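Side-chain contact in quinone oxidoreductase (Coxiella burnetii, PDB 3TQH), which probably reduces quinones with NADPH as the electron donor, as a member of the medium-chain dehydrogenase/reductase family: residues A[135-140]-A[166-171]. Sequence-based numbering, arbitrary orientation.
With NDP (NADPH dihydro-nicotinamide-adenine-dinucleotide phosphate), chain B.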
ATOM      1  N   PRO A 135       0.239  -6.068   3.627  1.00 15.80           N
ATOM      2  CA  PRO A 135       0.405  -5.108   4.728  1.00 16.16           C
ATOM      3  C   PRO A 135       0.163  -3.624   4.411  1.00 16.00           C
ATOM      4  O   PRO A 135      -0.724  -3.022   5.012  1.00 17.23           O
ATOM      5  CB  PRO A 135       1.852  -5.345   5.173  1.00 15.74           C
ATOM      6  CG  PRO A 135       2.088  -6.760   4.865  1.00 15.46           C
ATOM      7  CD  PRO A 135       1.385  -6.991   3.564  1.00 15.26           C
ATOM      8  N   THR A 136       0.917  -3.040   3.481  1.00 14.73           N
ATOM      9  CA  THR A 136       0.756  -1.613   3.192  1.00 14.68           C
ATOM     10  C   THR A 136      -0.623  -1.313   2.596  1.00 14.81           C
ATOM     11  O   THR A 136      -1.365  -0.494   3.137  1.00 15.62           O
ATOM     12  CB  THR A 136       1.872  -1.056   2.269  1.00 13.79           C
ATOM     13  OG1 THR A 136       3.107  -1.001   2.993  1.00 14.28           O
ATOM     14  CG2 THR A 136       1.517   0.354   1.787  1.00 13.35           C
ATOM     15  N   ALA A 137      -0.959  -1.989   1.498  1.00 13.97           N
ATOM     16  CA  ALA A 137      -2.218  -1.737   0.779  1.00 14.46           C
ATOM     17  C   ALA A 137      -3.431  -1.962   1.664  1.00 15.64           C
ATOM     18  O   ALA A 137      -4.332  -1.128   1.713  1.00 16.85           O
ATOM     19  CB  ALA A 137      -2.314  -2.614  -0.462  1.00 14.04           C
ATOM     20  N   GLY A 138      -3.437  -3.085   2.372  1.00 10.83           N
ATOM     21  CA  GLY A 138      -4.554  -3.458   3.232  1.00 10.87           C
ATOM     22  C   GLY A 138      -4.729  -2.561   4.438  1.00 10.87           C
ATOM     23  O   GLY A 138      -5.850  -2.155   4.757  1.00 10.78           O
ATOM     24  N   LEU A 139      -3.631  -2.267   5.128  1.00 11.23           N
ATOM     25  CA  LEU A 139      -3.700  -1.415   6.311  1.00 11.38           C
ATOM     26  C   LEU A 139      -4.119  -0.006   5.922  1.00 10.80           C
ATOM     27  O   LEU A 139      -4.833   0.655   6.674  1.00 11.47           O
ATOM     28  CB  LEU A 139      -2.369  -1.380   7.068  1.00 12.13           C
ATOM     29  CG  LEU A 139      -1.983  -2.640   7.851  1.00 12.99           C
ATOM     30  CD1 LEU A 139      -0.513  -2.578   8.292  1.00 12.29           C
ATOM     31  CD2 LEU A 139      -2.909  -2.858   9.055  1.00 12.52           C
ATOM     32  N   THR A 140      -3.689   0.454   4.749  1.00  9.98           N
ATOM     33  CA  THR A 140      -4.073   1.777   4.280  1.00  9.49           C
ATOM     34  C   THR A 140      -5.566   1.823   3.946  1.00  9.12           C
ATOM     35  O   THR A 140      -6.286   2.714   4.401  1.00  9.27           O
ATOM     36  CB  THR A 140      -3.255   2.215   3.061  1.00  9.06           C
ATOM     37  OG1 THR A 140      -1.859   2.084   3.351  1.00  9.40           O
ATOM     38  CG2 THR A 140      -3.560   3.658   2.717  1.00  8.57           C
ATOM     39  N   GLY A 166      -6.938   0.646  -3.566  1.00 10.25           N
ATOM     40  CA  GLY A 166      -8.328   0.780  -4.003  1.00 10.08           C
ATOM     41  C   GLY A 166      -9.131  -0.509  -4.009  1.00 10.49           C
ATOM     42  O   GLY A 166     -10.217  -0.569  -3.424  1.00 11.02           O
ATOM     43  N   HIS A 167      -8.602  -1.544  -4.660  1.00 10.59           N
ATOM     44  CA  HIS A 167      -9.353  -2.790  -4.843  1.00 10.80           C
ATOM     45  C   HIS A 167      -9.675  -3.467  -3.515  1.00 11.01           C
ATOM     46  O   HIS A 167     -10.691  -4.166  -3.404  1.00 11.82           O
ATOM     47  CB  HIS A 167      -8.649  -3.750  -5.821  1.00 11.34           C
ATOM     48  CG  HIS A 167      -7.590  -4.617  -5.207  1.00 10.59           C
ATOM     49  ND1 HIS A 167      -6.350  -4.140  -4.839  1.00  9.51           N
ATOM     50  CD2 HIS A 167      -7.565  -5.949  -4.963  1.00 11.49           C
ATOM     51  CE1 HIS A 167      -5.619  -5.134  -4.367  1.00  9.95           C
ATOM     52  NE2 HIS A 167      -6.333  -6.243  -4.431  1.00 10.86           N
ATOM     53  N   LEU A 168      -8.827  -3.237  -2.516  1.00 10.35           N
ATOM     54  CA  LEU A 168      -9.076  -3.725  -1.163  1.00 10.52           C
ATOM     55  C   LEU A 168     -10.123  -2.859  -0.465  1.00 10.48           C
ATOM     56  O   LEU A 168     -11.048  -3.386   0.166  1.00 10.93           O
ATOM     57  CB  LEU A 168      -7.777  -3.766  -0.352  1.00 10.11           C
ATOM     58  CG  LEU A 168      -6.762  -4.826  -0.805  1.00 10.91           C
ATOM     59  CD1 LEU A 168      -5.468  -4.760   0.006  1.00 10.33           C
ATOM     60  CD2 LEU A 168      -7.361  -6.225  -0.720  1.00 11.53           C
ATOM     61  N   ALA A 169      -9.968  -1.538  -0.589  1.00  9.84           N
ATOM     62  CA  ALA A 169     -10.882  -0.565   0.011  1.00  9.90           C
ATOM     63  C   ALA A 169     -12.309  -0.783  -0.466  1.00 10.48           C
ATOM     64  O   ALA A 169     -13.246  -0.776   0.329  1.00 11.39           O
ATOM     65  CB  ALA A 169     -10.430   0.861  -0.310  1.00  9.03           C
ATOM     66  N   ILE A 170     -12.468  -0.987  -1.768  1.00 10.79           N
ATOM     67  CA  ILE A 170     -13.775  -1.308  -2.336  1.00 11.61           C
ATOM     68  C   ILE A 170     -14.404  -2.528  -1.675  1.00 12.23           C
ATOM     69  O   ILE A 170     -15.586  -2.517  -1.335  1.00 13.30           O
ATOM     70  CB  ILE A 170     -13.687  -1.571  -3.852  1.00 12.08           C
ATOM     71  CG1 ILE A 170     -13.435  -0.255  -4.596  1.00 11.57           C
ATOM     72  CG2 ILE A 170     -14.977  -2.261  -4.347  1.00 12.20           C
ATOM     73  CD1 ILE A 170     -13.169  -0.431  -6.077  1.00 12.32           C
ATOM     74  N   GLN A 171     -13.620  -3.581  -1.499  1.00 12.15           N
ATOM     75  CA  GLN A 171     -14.144  -4.809  -0.903  1.00 13.28           C
ATOM     76  C   GLN A 171     -14.482  -4.577   0.560  1.00 13.73           C
ATOM     77  O   GLN A 171     -15.539  -4.992   1.028  1.00 14.82           O
ATOM     78  CB  GLN A 171     -13.140  -5.940  -1.015  1.00 13.18           C
ATOM     79  CG  GLN A 171     -12.868  -6.368  -2.416  1.00 12.57           C
ATOM     80  CD  GLN A 171     -11.757  -7.381  -2.473  1.00 11.72           C
ATOM     81  OE1 GLN A 171     -11.986  -8.560  -2.228  1.00 12.60           O
ATOM     82  NE2 GLN A 171     -10.542  -6.929  -2.787  1.00  9.90           N
TER
HETATM   83  PA  NDP B 500      -1.528   2.147  -7.470  1.00  9.67           P
HETATM   84  O1A NDP B 500      -0.367   2.414  -8.340  1.00  9.38           O
HETATM   85  O2A NDP B 500      -1.654   0.711  -7.159  1.00  9.30           O
HETATM   86  O5B NDP B 500      -2.880   2.645  -8.183  1.00 10.56           O
HETATM   87  C5B NDP B 500      -3.044   2.428  -9.571  1.00 11.36           C
HETATM   88  C4B NDP B 500      -4.487   2.699  -9.969  1.00 10.76           C
HETATM   89  O4B NDP B 500      -4.695   4.093 -10.053  1.00 10.87           O
HETATM   90  C3B NDP B 500      -4.878   2.130 -11.327  1.00 11.55           C
HETATM   91  O3B NDP B 500      -5.735   1.023 -11.149  1.00 10.96           O
HETATM   92  C2B NDP B 500      -5.569   3.276 -12.059  1.00 11.52           C
HETATM   93  O2B NDP B 500      -6.827   2.915 -12.585  1.00 11.55           O
HETATM   94  C1B NDP B 500      -5.732   4.329 -10.976  1.00 10.36           C
HETATM   95  N9A NDP B 500      -5.644   5.719 -11.450  1.00 10.61           N
HETATM   96  C8A NDP B 500      -4.553   6.333 -12.013  1.00 12.21           C
HETATM   97  N7A NDP B 500      -4.874   7.615 -12.282  1.00 12.42           N
HETATM   98  C5A NDP B 500      -6.149   7.828 -11.899  1.00 10.47           C
HETATM   99  C6A NDP B 500      -6.956   8.956 -11.959  1.00  9.73           C
HETATM  100  N6A NDP B 500      -6.478  10.079 -12.468  1.00 10.57           N
HETATM  101  N1A NDP B 500      -8.250   8.892 -11.492  1.00  8.93           N
HETATM  102  C2A NDP B 500      -8.730   7.703 -10.962  1.00  8.24           C
HETATM  103  N3A NDP B 500      -7.924   6.581 -10.896  1.00  8.14           N
HETATM  104  C4A NDP B 500      -6.649   6.646 -11.366  1.00  9.65           C
HETATM  105  O3  NDP B 500      -1.445   3.034  -6.128  1.00 10.58           O
HETATM  106  PN  NDP B 500      -1.848   2.574  -4.634  1.00 10.39           P
HETATM  107  O1N NDP B 500      -0.816   1.647  -4.122  1.00 11.69           O
HETATM  108  O2N NDP B 500      -3.262   2.183  -4.539  1.00 10.06           O
HETATM  109  O5D NDP B 500      -1.662   3.977  -3.873  1.00 11.43           O
HETATM  110  C5D NDP B 500      -2.338   5.147  -4.291  1.00 10.81           C
HETATM  111  C4D NDP B 500      -1.673   6.373  -3.675  1.00 10.98           C
HETATM  112  O4D NDP B 500      -1.745   6.310  -2.263  1.00 10.77           O
HETATM  113  C3D NDP B 500      -0.202   6.461  -4.053  1.00 11.92           C
HETATM  114  O3D NDP B 500       0.108   7.784  -4.426  1.00 12.00           O
HETATM  115  C2D NDP B 500       0.532   6.039  -2.798  1.00 12.48           C
HETATM  116  O2D NDP B 500       1.812   6.634  -2.688  1.00 13.55           O
HETATM  117  C1D NDP B 500      -0.450   6.470  -1.703  1.00 11.98           C
HETATM  118  N1N NDP B 500      -0.350   5.715  -0.432  1.00 11.57           N
HETATM  119  C2N NDP B 500      -0.257   6.437   0.732  1.00 12.08           C
HETATM  120  C3N NDP B 500      -0.101   5.825   1.973  1.00 12.08           C
HETATM  121  C7N NDP B 500      -0.002   6.629   3.237  1.00 12.38           C
HETATM  122  O7N NDP B 500       0.170   5.947   4.460  1.00 13.05           O
HETATM  123  N7N NDP B 500      -0.068   7.958   3.182  1.00 10.79           N
HETATM  124  C4N NDP B 500      -0.029   4.325   2.020  1.00 12.70           C
HETATM  125  C5N NDP B 500      -0.147   3.596   0.720  1.00 12.66           C
HETATM  126  C6N NDP B 500      -0.307   4.338  -0.448  1.00 12.52           C
HETATM  127  P2B NDP B 500      -7.056   2.759 -14.172  1.00 14.31           P
HETATM  128  O1X NDP B 500      -8.389   2.088 -14.391  1.00 14.81           O
HETATM  129  O2X NDP B 500      -5.970   1.899 -14.771  1.00 16.49           O
HETATM  130  O3X NDP B 500      -7.066   4.095 -14.864  1.00 14.93           O
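In the Rossmann-type nucleotide-binding part of the enzyme, helix 164-175, into whose first turn the apparent GxGxxG pattern (G161, G163, G166) runs, meets helix 135-147 through the side chain of L168. Its CD1 methyl does the touching, lying 3.8 Å from A137 CB and resting on the backbone of G138, 3.5 Å from G138 N. The CA atoms of G138 and L168 are 6.3 Å apart. No hydrogen bond crosses between the segments; the contact is van der Waals, of a methyl with A137 CB and the peptide backbone. Within its own helix, L168 CG lies over one face of the H167 ring, 3.7 Å above the plane and offset toward the rim.

T136 and T140 face the cofactor instead. T140 OG1 is 3.2 Å from C4N of the nicotinamide, the carbon that carries the hydride in NADPH, while T136 CG2 is 3.8 Å from C5N. T140 OG1 is beside its own backbone N (chi1 -53°), from where it donates to T136 O at 2.6 Å; T140 N reaches that oxygen from the opposite face of its carbonyl plane.

Helix 135-147 thus meets the nicotinamide with T136 and T140 and helix 164-175 with A137 and G138; the latter helix packs through A169 and I170 on strand 155-158 and through H167, I170 and Q171 on helix 186-195.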